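Local coordinates for vacuolar protein sorting-associated protein 54 (PDB 3N1E) that probably acts, within the GARP tethering complex, in retrograde transport from endosomes to the trans-Golgi network, and is represented here by its C-terminal helical domain, at residues Y43-F54 / Q108-Y119; L92-N103 / D133-E141. All coordinates share one frame; numbering follows the deposited sequence. Where two conformers were deposited one is given.

Contact 1 (Y43-F54 / Q108-Y119)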
loop_
_atom_site.group_PDB
_atom_site.type_symbol
_atom_site.label_atom_id
_atom_site.label_comp_id
_atom_site.label_asym_id
_atom_site.label_seq_id
_atom_site.Cartn_x
_atom_site.Cartn_y
_atom_site.Cartn_z
ATOM N N TYR A 43 -11.497 -6.684 11.398
ATOM C CA TYR A 43 -10.259 -6.887 12.152
ATOM C C TYR A 43 -10.513 -6.801 13.643
ATOM O O TYR A 43 -11.159 -5.868 14.108
ATOM C CB TYR A 43 -9.269 -5.804 11.723
ATOM C CG TYR A 43 -7.957 -5.726 12.466
ATOM C CD1 TYR A 43 -7.124 -6.836 12.596
ATOM C CD2 TYR A 43 -7.533 -4.518 13.006
ATOM C CE1 TYR A 43 -5.892 -6.732 13.265
ATOM C CE2 TYR A 43 -6.305 -4.408 13.678
ATOM C CZ TYR A 43 -5.495 -5.525 13.799
ATOM O OH TYR A 43 -4.283 -5.397 14.450
ATOM N N GLU A 44 -10.016 -7.780 14.392
ATOM C CA GLU A 44 -10.067 -7.688 15.847
ATOM C C GLU A 44 -8.638 -7.722 16.383
ATOM O O GLU A 44 -7.784 -8.442 15.860
ATOM C CB GLU A 44 -10.938 -8.788 16.466
ATOM C CG GLU A 44 -12.431 -8.656 16.103
ATOM C CD GLU A 44 -13.089 -7.359 16.582
ATOM O OE1 GLU A 44 -13.071 -7.055 17.806
ATOM O OE2 GLU A 44 -13.657 -6.650 15.720
ATOM N N VAL A 45 -8.389 -6.915 17.408
ATOM C CA VAL A 45 -7.040 -6.795 17.933
ATOM C C VAL A 45 -6.797 -7.906 18.965
ATOM O O VAL A 45 -7.380 -7.877 20.051
ATOM C CB VAL A 45 -6.822 -5.391 18.510
ATOM C CG1 VAL A 45 -5.361 -5.235 19.062
ATOM C CG2 VAL A 45 -7.074 -4.354 17.416
ATOM N N LYS A 46 -5.955 -8.870 18.600
ATOM C CA LYS A 46 -5.558 -9.959 19.510
ATOM C C LYS A 46 -4.285 -10.631 19.008
ATOM O O LYS A 46 -3.925 -10.525 17.822
ATOM C CB LYS A 46 -6.690 -10.975 19.637
ATOM C CG LYS A 46 -7.014 -11.642 18.316
ATOM C CD LYS A 46 -8.135 -12.657 18.472
ATOM C CE LYS A 46 -8.142 -13.642 17.309
ATOM N NZ LYS A 46 -8.971 -13.188 16.159
ATOM N N ALA A 47 -3.617 -11.339 19.915
ATOM C CA ALA A 47 -2.505 -12.195 19.553
ATOM C C ALA A 47 -3.044 -13.494 18.953
ATOM O O ALA A 47 -4.159 -13.898 19.279
ATOM C CB ALA A 47 -1.656 -12.467 20.791
ATOM N N PRO A 48 -2.245 -14.174 18.117
ATOM C CA PRO A 48 -0.853 -13.840 17.791
ATOM C C PRO A 48 -0.709 -12.851 16.635
ATOM O O PRO A 48 -1.670 -12.605 15.915
ATOM C CB PRO A 48 -0.273 -15.194 17.385
ATOM C CG PRO A 48 -1.438 -15.859 16.693
ATOM C CD PRO A 48 -2.664 -15.440 17.475
ATOM N N VAL A 49 0.494 -12.289 16.505
ATOM C CA VAL A 49 0.840 -11.330 15.453
ATOM C C VAL A 49 1.939 -12.003 14.621
ATOM O O VAL A 49 2.890 -12.551 15.190
ATOM C CB VAL A 49 1.357 -10.001 16.039
ATOM C CG1 VAL A 49 2.066 -9.121 14.976
ATOM C CG2 VAL A 49 0.208 -9.215 16.670
ATOM N N PRO A 50 1.824 -11.939 13.277
ATOM C CA PRO A 50 0.771 -11.200 12.561
ATOM C C PRO A 50 -0.614 -11.853 12.616
ATOM O O PRO A 50 -0.705 -13.074 12.553
ATOM C CB PRO A 50 1.266 -11.176 11.119
ATOM C CG PRO A 50 2.152 -12.437 11.012
ATOM C CD PRO A 50 2.808 -12.563 12.360
ATOM N N SER A 51 -1.651 -11.034 12.761
ATOM C CA SER A 51 -3.035 -11.509 12.760
ATOM C C SER A 51 -3.389 -12.093 11.377
ATOM O O SER A 51 -2.746 -11.771 10.366
ATOM C CB SER A 51 -3.967 -10.332 13.067
ATOM O OG SER A 51 -3.809 -9.336 12.056
ATOM N N PRO A 52 -4.433 -12.928 11.312
ATOM C CA PRO A 52 -4.847 -13.408 9.982
ATOM C C PRO A 52 -5.128 -12.265 8.988
ATOM O O PRO A 52 -4.746 -12.381 7.795
ATOM C CB PRO A 52 -6.127 -14.205 10.289
ATOM C CG PRO A 52 -5.915 -14.690 11.697
ATOM C CD PRO A 52 -5.188 -13.580 12.408
ATOM N N CYS A 53 -5.767 -11.185 9.454
ATOM C CA CYS A 53 -6.087 -10.042 8.615
ATOM C C CYS A 53 -4.803 -9.500 7.981
ATOM O O CYS A 53 -4.721 -9.329 6.757
ATOM C CB CYS A 53 -6.760 -8.931 9.452
ATOM S SG CYS A 53 -7.094 -7.464 8.559
ATOM N N PHE A 54 -3.803 -9.241 8.822
ATOM C CA PHE A 54 -2.551 -8.653 8.322
ATOM C C PHE A 54 -1.748 -9.626 7.472
ATOM O O PHE A 54 -1.074 -9.201 6.508
ATOM C CB PHE A 54 -1.700 -8.093 9.461
ATOM C CG PHE A 54 -2.140 -6.739 9.950
ATOM C CD1 PHE A 54 -3.456 -6.496 10.342
ATOM C CD2 PHE A 54 -1.234 -5.699 10.027
ATOM C CE1 PHE A 54 -3.851 -5.211 10.788
ATOM C CE2 PHE A 54 -1.624 -4.423 10.493
ATOM C CZ PHE A 54 -2.927 -4.205 10.877
ATOM N N GLN A 108 -3.481 -3.368 24.152
ATOM C CA GLN A 108 -4.187 -3.265 22.878
ATOM C C GLN A 108 -3.439 -2.416 21.860
ATOM O O GLN A 108 -3.227 -2.833 20.717
ATOM C CB GLN A 108 -5.594 -2.690 23.086
ATOM C CG GLN A 108 -6.555 -3.203 22.071
ATOM C CD GLN A 108 -7.931 -2.579 22.210
ATOM O OE1 GLN A 108 -8.070 -1.461 22.706
ATOM N NE2 GLN A 108 -8.957 -3.297 21.751
ATOM N N ASN A 109 -3.047 -1.216 22.271
ATOM C CA ASN A 109 -2.197 -0.365 21.428
ATOM C C ASN A 109 -0.927 -1.157 20.974
ATOM O O ASN A 109 -0.570 -1.155 19.795
ATOM C CB ASN A 109 -1.829 0.883 22.248
ATOM C CG ASN A 109 -0.864 1.828 21.543
ATOM O OD1 ASN A 109 -0.087 2.493 22.202
ATOM N ND2 ASN A 109 -0.939 1.928 20.217
ATOM N N GLY A 110 -0.335 -1.905 21.909
ATOM C CA GLY A 110 0.905 -2.662 21.646
ATOM C C GLY A 110 0.694 -3.701 20.560
ATOM O O GLY A 110 1.534 -3.901 19.682
ATOM N N LEU A 111 -0.476 -4.332 20.570
ATOM C CA LEU A 111 -0.734 -5.375 19.572
ATOM C C LEU A 111 -0.890 -4.780 18.193
ATOM O O LEU A 111 -0.411 -5.335 17.212
ATOM C CB LEU A 111 -1.999 -6.155 19.935
ATOM C CG LEU A 111 -1.849 -7.177 21.061
ATOM C CD1 LEU A 111 -3.239 -7.606 21.583
ATOM C CD2 LEU A 111 -1.054 -8.431 20.622
ATOM N N VAL A 112 -1.561 -3.632 18.110
ATOM C CA VAL A 112 -1.682 -2.981 16.820
ATOM C C VAL A 112 -0.295 -2.528 16.328
ATOM O O VAL A 112 0.047 -2.734 15.173
ATOM C CB VAL A 112 -2.656 -1.815 16.892
ATOM C CG1 VAL A 112 -2.696 -1.086 15.553
ATOM C CG2 VAL A 112 -4.047 -2.339 17.269
ATOM N N THR A 113 0.490 -1.926 17.222
ATOM C CA THR A 113 1.871 -1.505 16.876
ATOM C C THR A 113 2.661 -2.683 16.289
ATOM O O THR A 113 3.391 -2.533 15.303
ATOM C CB THR A 113 2.560 -0.897 18.072
ATOM O OG1 THR A 113 1.821 0.293 18.421
ATOM C CG2 THR A 113 4.036 -0.506 17.740
ATOM N N ALA A 114 2.472 -3.854 16.895
ATOM C CA ALA A 114 3.151 -5.080 16.449
ATOM C C ALA A 114 2.666 -5.529 15.045
ATOM O O ALA A 114 3.464 -5.887 14.161
ATOM C CB ALA A 114 2.906 -6.202 17.481
ATOM N N ASP A 115 1.351 -5.532 14.864
ATOM C CA ASP A 115 0.768 -5.939 13.565
ATOM C C ASP A 115 1.241 -4.949 12.486
ATOM O O ASP A 115 1.619 -5.345 11.386
ATOM C CB ASP A 115 -0.763 -5.987 13.697
ATOM C CG ASP A 115 -1.374 -7.352 13.337
ATOM O OD1 ASP A 115 -0.657 -8.292 12.925
ATOM O OD2 ASP A 115 -2.624 -7.455 13.480
ATOM N N VAL A 116 1.258 -3.666 12.819
ATOM C CA VAL A 116 1.726 -2.648 11.877
ATOM C C VAL A 116 3.211 -2.824 11.580
ATOM O O VAL A 116 3.627 -2.645 10.441
ATOM C CB VAL A 116 1.415 -1.239 12.404
ATOM C CG1 VAL A 116 2.167 -0.168 11.613
ATOM C CG2 VAL A 116 -0.101 -1.039 12.353
ATOM N N ALA A 117 3.998 -3.208 12.576
ATOM C CA ALA A 117 5.422 -3.515 12.308
ATOM C C ALA A 117 5.599 -4.659 11.306
ATOM O O ALA A 117 6.522 -4.631 10.488
ATOM C CB ALA A 117 6.168 -3.823 13.587
ATOM N N PHE A 118 4.740 -5.680 11.376
ATOM C CA PHE A 118 4.753 -6.741 10.349
ATOM C C PHE A 118 4.441 -6.166 8.941
ATOM O O PHE A 118 5.148 -6.429 7.971
ATOM C CB PHE A 118 3.796 -7.868 10.735
ATOM C CG PHE A 118 3.694 -8.945 9.698
ATOM C CD1 PHE A 118 4.691 -9.905 9.606
ATOM C CD2 PHE A 118 2.621 -8.986 8.814
ATOM C CE1 PHE A 118 4.626 -10.923 8.632
ATOM C CE2 PHE A 118 2.527 -10.018 7.834
ATOM C CZ PHE A 118 3.523 -10.977 7.762
ATOM N N TYR A 119 3.394 -5.349 8.861
ATOM C CA TYR A 119 3.004 -4.690 7.613
ATOM C C TYR A 119 4.129 -3.852 7.030
ATOM O O TYR A 119 4.426 -3.939 5.843
ATOM C CB TYR A 119 1.775 -3.794 7.869
ATOM C CG TYR A 119 1.395 -2.886 6.706
ATOM C CD1 TYR A 119 1.933 -1.615 6.602
ATOM C CD2 TYR A 119 0.525 -3.334 5.693
ATOM C CE1 TYR A 119 1.605 -0.785 5.535
ATOM C CE2 TYR A 119 0.199 -2.497 4.621
ATOM C CZ TYR A 119 0.727 -1.231 4.580
ATOM O OH TYR A 119 0.435 -0.370 3.563
HETATM O O HOH W 1 -3.787 -8.077 16.404
#
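Stacked almost flat on one face of the Phe54 ring, the carboxylate of Asp115 lies with its plane only 6° from that of the ring, and Asp115 CB sits over the same ring 3.8 Å from its centroid, a CH-pi contact. The Tyr43 ring receives Phe54 CE1 over one face, while its edge is turned to the carboxylate. Farther along helix 107-124, Pro50 CB lies over a face of the Phe118 ring, 3.6 Å from its centroid, and Phe54 O meets that ring at its edge.

Three protein donors hold the carboxylate, and a water that also bonds Lys46 O adds a longer bond to OD2. Tyr43 OH gives a 2.8 Å bond to the anti lone pair of Asp115 OD2, and Ser51 OG reaches the same oxygen at 2.6 Å from the syn side, somewhat out of plane. Ser51 N bonds the syn lone pair of Asp115 OD1 at 2.9 Å. Ser51 is also the N-cap of helix 52-68: with OG set between its own backbone N and carbonyl carbon (chi1 61°), the hydroxyl can accept from Phe54 N while donating to Asp115. At the other end, Val45 straddles Leu111 and Val112.

This is a loop pinned onto a helix within a helical bundle. A buried acid gripped by three protein donors and a water, beside a helix start, would probably be stabilised as the charged carboxylate.

Contact 2 (L92-N103 / D133-E141). With GOL (glycerol), chain C.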
loop_
_atom_site.group_PDB
_atom_site.type_symbol
_atom_site.label_atom_id
_atom_site.label_comp_id
_atom_site.label_asym_id
_atom_site.label_seq_id
_atom_site.Cartn_x
_atom_site.Cartn_y
_atom_site.Cartn_z
ATOM N N LEU A 92 -7.627 1.207 8.192
ATOM C CA LEU A 92 -7.151 0.790 9.516
ATOM C C LEU A 92 -7.555 1.848 10.552
ATOM O O LEU A 92 -8.043 1.495 11.627
ATOM C CB LEU A 92 -5.626 0.566 9.522
ATOM C CG LEU A 92 -5.021 0.200 10.893
ATOM C CD1 LEU A 92 -5.671 -1.028 11.552
ATOM C CD2 LEU A 92 -3.546 -0.104 10.679
ATOM N N LYS A 93 -7.350 3.126 10.231
ATOM C CA LYS A 93 -7.747 4.229 11.128
ATOM C C LYS A 93 -9.248 4.119 11.466
ATOM O O LYS A 93 -9.612 4.252 12.639
ATOM C CB LYS A 93 -7.418 5.587 10.502
ATOM C CG LYS A 93 -7.541 6.785 11.481
ATOM C CD LYS A 93 -6.672 7.942 10.973
ATOM C CE LYS A 93 -7.470 8.906 10.137
ATOM N NZ LYS A 93 -8.038 10.024 10.950
ATOM N N LYS A 94 -10.097 3.842 10.468
ATOM C CA LYS A 94 -11.546 3.723 10.689
ATOM C C LYS A 94 -11.850 2.612 11.705
ATOM O O LYS A 94 -12.676 2.779 12.622
ATOM C CB LYS A 94 -12.253 3.452 9.353
ATOM C CG LYS A 94 -13.759 3.417 9.394
ATOM C CD LYS A 94 -14.328 3.763 8.017
ATOM C CE LYS A 94 -14.103 5.245 7.735
ATOM N NZ LYS A 94 -14.340 5.660 6.309
ATOM N N GLN A 95 -11.186 1.477 11.543
ATOM C CA GLN A 95 -11.456 0.337 12.407
ATOM C C GLN A 95 -10.934 0.572 13.816
ATOM O O GLN A 95 -11.586 0.196 14.794
ATOM C CB GLN A 95 -10.914 -0.968 11.796
ATOM C CG GLN A 95 -11.211 -2.222 12.658
ATOM C CD GLN A 95 -12.708 -2.630 12.682
ATOM O OE1 GLN A 95 -13.593 -1.878 12.232
ATOM N NE2 GLN A 95 -12.985 -3.835 13.199
ATOM N N LEU A 96 -9.774 1.212 13.938
ATOM C CA LEU A 96 -9.230 1.455 15.266
ATOM C C LEU A 96 -10.179 2.383 16.014
ATOM O O LEU A 96 -10.411 2.206 17.217
ATOM C CB LEU A 96 -7.830 2.063 15.208
ATOM C CG LEU A 96 -6.771 1.115 14.652
ATOM C CD1 LEU A 96 -5.485 1.874 14.468
ATOM C CD2 LEU A 96 -6.544 -0.112 15.540
ATOM N N SER A 97 -10.758 3.328 15.284
ATOM C CA SER A 97 -11.679 4.275 15.897
ATOM C C SER A 97 -12.942 3.559 16.335
ATOM O O SER A 97 -13.453 3.804 17.442
ATOM C CB SER A 97 -12.003 5.397 14.921
ATOM O OG SER A 97 -10.904 6.284 14.847
ATOM N N HIS A 98 -13.432 2.688 15.464
ATOM C CA HIS A 98 -14.622 1.877 15.744
ATOM C C HIS A 98 -14.430 1.024 16.997
ATOM O O HIS A 98 -15.319 0.961 17.864
ATOM C CB HIS A 98 -15.004 1.038 14.527
ATOM C CG HIS A 98 -16.080 0.035 14.804
ATOM N ND1 HIS A 98 -17.403 0.394 14.952
ATOM C CD2 HIS A 98 -16.031 -1.310 14.964
ATOM C CE1 HIS A 98 -18.123 -0.688 15.196
ATOM N NE2 HIS A 98 -17.316 -1.733 15.214
ATOM N N LEU A 99 -13.245 0.414 17.118
ATOM C CA LEU A 99 -12.905 -0.452 18.242
ATOM C C LEU A 99 -12.463 0.318 19.481
ATOM O O LEU A 99 -12.224 -0.299 20.517
ATOM C CB LEU A 99 -11.794 -1.428 17.818
ATOM C CG LEU A 99 -12.010 -2.468 16.725
ATOM C CD1 LEU A 99 -10.679 -3.128 16.349
ATOM C CD2 LEU A 99 -13.043 -3.518 17.098
ATOM N N ASN A 100 -12.364 1.651 19.395
ATOM C CA ASN A 100 -11.882 2.498 20.497
ATOM C C ASN A 100 -10.506 2.096 21.024
ATOM O O ASN A 100 -10.234 2.070 22.249
ATOM C CB ASN A 100 -12.896 2.556 21.657
ATOM C CG ASN A 100 -14.142 3.316 21.292
ATOM O OD1 ASN A 100 -15.242 2.779 21.360
ATOM N ND2 ASN A 100 -13.983 4.567 20.920
ATOM N N VAL A 101 -9.621 1.806 20.080
ATOM C CA VAL A 101 -8.232 1.507 20.416
ATOM C C VAL A 101 -7.487 2.815 20.322
ATOM O O VAL A 101 -7.557 3.516 19.288
ATOM C CB VAL A 101 -7.596 0.483 19.429
ATOM C CG1 VAL A 101 -6.098 0.192 19.808
ATOM C CG2 VAL A 101 -8.371 -0.790 19.433
ATOM N N ILE A 102 -6.765 3.143 21.382
ATOM C CA ILE A 102 -6.045 4.399 21.401
ATOM C C ILE A 102 -4.549 4.197 21.639
ATOM O O ILE A 102 -4.107 3.135 22.112
ATOM C CB ILE A 102 -6.654 5.387 22.428
ATOM C CG1 ILE A 102 -6.435 4.885 23.854
ATOM C CG2 ILE A 102 -8.153 5.628 22.117
ATOM C CD1 ILE A 102 -6.391 6.022 24.878
ATOM N N ASN A 103 -3.779 5.232 21.302
ATOM C CA ASN A 103 -2.326 5.178 21.362
ATOM C C ASN A 103 -1.779 5.515 22.746
ATOM O O ASN A 103 -1.063 6.509 22.905
ATOM C CB ASN A 103 -1.777 6.131 20.281
ATOM C CG ASN A 103 -0.322 5.904 19.971
ATOM O OD1 ASN A 103 0.380 6.844 19.569
ATOM N ND2 ASN A 103 0.139 4.663 20.078
ATOM N N ASP A 133 8.238 6.588 2.602
ATOM C CA ASP A 133 7.828 7.299 3.821
ATOM C C ASP A 133 6.347 6.973 4.037
ATOM O O ASP A 133 5.455 7.580 3.435
ATOM C CB ASP A 133 8.000 8.798 3.594
ATOM C CG ASP A 133 7.584 9.631 4.779
ATOM O OD1 ASP A 133 7.120 9.070 5.809
ATOM O OD2 ASP A 133 7.731 10.877 4.662
ATOM N N LEU A 134 6.104 5.991 4.897
ATOM C CA LEU A 134 4.750 5.468 5.077
ATOM C C LEU A 134 3.895 6.255 6.050
ATOM O O LEU A 134 2.658 6.142 6.035
ATOM C CB LEU A 134 4.836 4.006 5.540
ATOM C CG LEU A 134 5.583 3.068 4.579
ATOM C CD1 LEU A 134 5.619 1.667 5.231
ATOM C CD2 LEU A 134 4.916 3.022 3.180
ATOM N N ASN A 135 4.557 7.023 6.920
ATOM C CA ASN A 135 3.880 7.850 7.944
ATOM C C ASN A 135 2.797 7.073 8.662
ATOM O O ASN A 135 1.626 7.468 8.651
ATOM C CB ASN A 135 3.289 9.112 7.306
ATOM C CG ASN A 135 2.711 10.114 8.333
ATOM O OD1 ASN A 135 1.951 11.007 7.954
ATOM N ND2 ASN A 135 3.050 9.950 9.614
ATOM N N MET A 136 3.187 5.948 9.254
ATOM C CA MET A 136 2.199 5.090 9.872
ATOM C C MET A 136 1.571 5.705 11.125
ATOM O O MET A 136 0.458 5.324 11.511
ATOM C CB MET A 136 2.802 3.732 10.170
ATOM C CG MET A 136 2.076 2.650 9.467
ATOM S SD MET A 136 2.023 2.702 7.640
ATOM C CE MET A 136 0.598 1.659 7.567
ATOM N N ALA A 137 2.275 6.655 11.747
ATOM C CA ALA A 137 1.750 7.359 12.943
ATOM C C ALA A 137 0.401 8.053 12.694
ATOM O O ALA A 137 -0.361 8.280 13.635
ATOM C CB ALA A 137 2.776 8.363 13.468
ATOM N N GLU A 138 0.109 8.370 11.431
ATOM C CA GLU A 138 -1.182 8.919 11.003
ATOM C C GLU A 138 -2.403 8.103 11.463
ATOM O O GLU A 138 -3.483 8.649 11.659
ATOM C CB GLU A 138 -1.173 9.101 9.474
ATOM C CG GLU A 138 -2.519 9.381 8.822
ATOM C CD GLU A 138 -2.397 9.884 7.394
ATOM O OE1 GLU A 138 -1.421 9.522 6.698
ATOM O OE2 GLU A 138 -3.287 10.667 6.977
ATOM N N ILE A 139 -2.247 6.795 11.630
ATOM C CA ILE A 139 -3.401 5.947 12.000
ATOM C C ILE A 139 -3.974 6.243 13.388
ATOM O O ILE A 139 -5.082 5.793 13.693
ATOM C CB ILE A 139 -3.082 4.437 11.916
ATOM C CG1 ILE A 139 -2.110 3.997 13.031
ATOM C CG2 ILE A 139 -2.607 4.078 10.479
ATOM C CD1 ILE A 139 -1.758 2.490 12.973
ATOM N N TRP A 140 -3.221 6.974 14.203
ATOM C CA TRP A 140 -3.654 7.344 15.563
ATOM C C TRP A 140 -4.221 8.767 15.662
ATOM O O TRP A 140 -4.626 9.189 16.752
ATOM C CB TRP A 140 -2.523 7.151 16.584
ATOM C CG TRP A 140 -1.979 5.754 16.604
ATOM C CD1 TRP A 140 -0.766 5.341 16.130
ATOM C CD2 TRP A 140 -2.654 4.575 17.059
ATOM N NE1 TRP A 140 -0.630 3.982 16.276
ATOM C CE2 TRP A 140 -1.779 3.483 16.835
ATOM C CE3 TRP A 140 -3.917 4.332 17.631
ATOM C CZ2 TRP A 140 -2.115 2.176 17.180
ATOM C CZ3 TRP A 140 -4.250 3.033 17.988
ATOM C CH2 TRP A 140 -3.355 1.962 17.744
ATOM N N GLU A 141 -4.263 9.481 14.536
ATOM C CA GLU A 141 -4.808 10.855 14.492
ATOM C C GLU A 141 -6.295 10.873 14.788
ATOM O O GLU A 141 -7.104 10.582 13.908
ATOM C CB GLU A 141 -4.592 11.506 13.129
ATOM C CG GLU A 141 -3.255 11.284 12.516
ATOM C CD GLU A 141 -2.251 12.342 12.850
ATOM O OE1 GLU A 141 -2.020 12.606 14.052
ATOM O OE2 GLU A 141 -1.673 12.892 11.889
HETATM C C1 GOL C . -5.179 7.124 19.231
HETATM O O1 GOL C . -5.080 7.813 20.463
HETATM C C2 GOL C . -6.603 6.995 18.692
HETATM O O2 GOL C . -6.815 8.058 17.799
HETATM C C3 GOL C . -6.724 5.702 17.892
HETATM O O3 GOL C . -8.047 5.400 17.495
HETATM O O HOH W 2 -7.876 5.800 14.898
#
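Lys93 and Ile139 bring the two backbones closest, their CA atoms 4.8 Å apart, where the last turns of helix 74-98 meet the 3-10 segment 136-140 at the chain's C-terminal end. Helix 74-98 finishes in a Schellman motif: Asn100 takes positive phi, and Val101 N and Asn100 N bond back to Leu96 O and Ser97 O. The chain then turns toward Asn103, which comes alongside Trp140. Helix end and following loop flank the C-terminal tail in this all-helical domain.

The Trp140 indole is the wedge. Leu96 CD1 rests over one face, 4.1 Å from the centroid of the six-membered ring, and Asn103 CB approaches the opposite face above the five-membered ring. In Asn103, CG stands opposite the backbone N (chi1 -164°), which carries the amide over the indole, and the two planes lie 9° apart. Val101 CG1 touches the outer rim at Trp140 CZ3, and Asn109 of helix 107-124 also packs against the indole.

Ile139 turns its CD1 to Leu92 CD2 and Leu96 CD1, adding an apolar patch on the helix side. Lys93 lays its methylenes along the tail, CG 3.5 Å from Ile139 O, then bends at chi3 and chi4 to place its ammonium near the chain end. Lys89, one turn earlier, makes a salt bridge with Glu138.

A glycerol, probably from the crystallisation liquor, bridges the two segments: Asn103 N donates to its O1 in a nearly straight bond, and its O2 donates to Trp140 O. Lys93 NZ donates to Glu141 O at 3.2 Å, in the carbonyl plane.

Overall arrangement
Both contacts are partly buried and lie on the same side of the chain's centre, their centres 12 Å apart. Contact 1 fixes the loop before helix 52-68 to helix 107-124; contact 2 fixes the C-terminal tail to the end of helix 74-98. The helices therefore differ, but the contacts touch: Tyr43 O probably accepts a hydrogen bond from Gln95 NE2, and Asn109 packs on Ile102. Contact 1 is organised round a buried carboxylate and its donors, with exposed residues at its margin. Contact 2 is built on a partly exposed tryptophan beside buried aliphatic side chains, and a lysine, water and glycerol supply the polar links to backbone carbonyls.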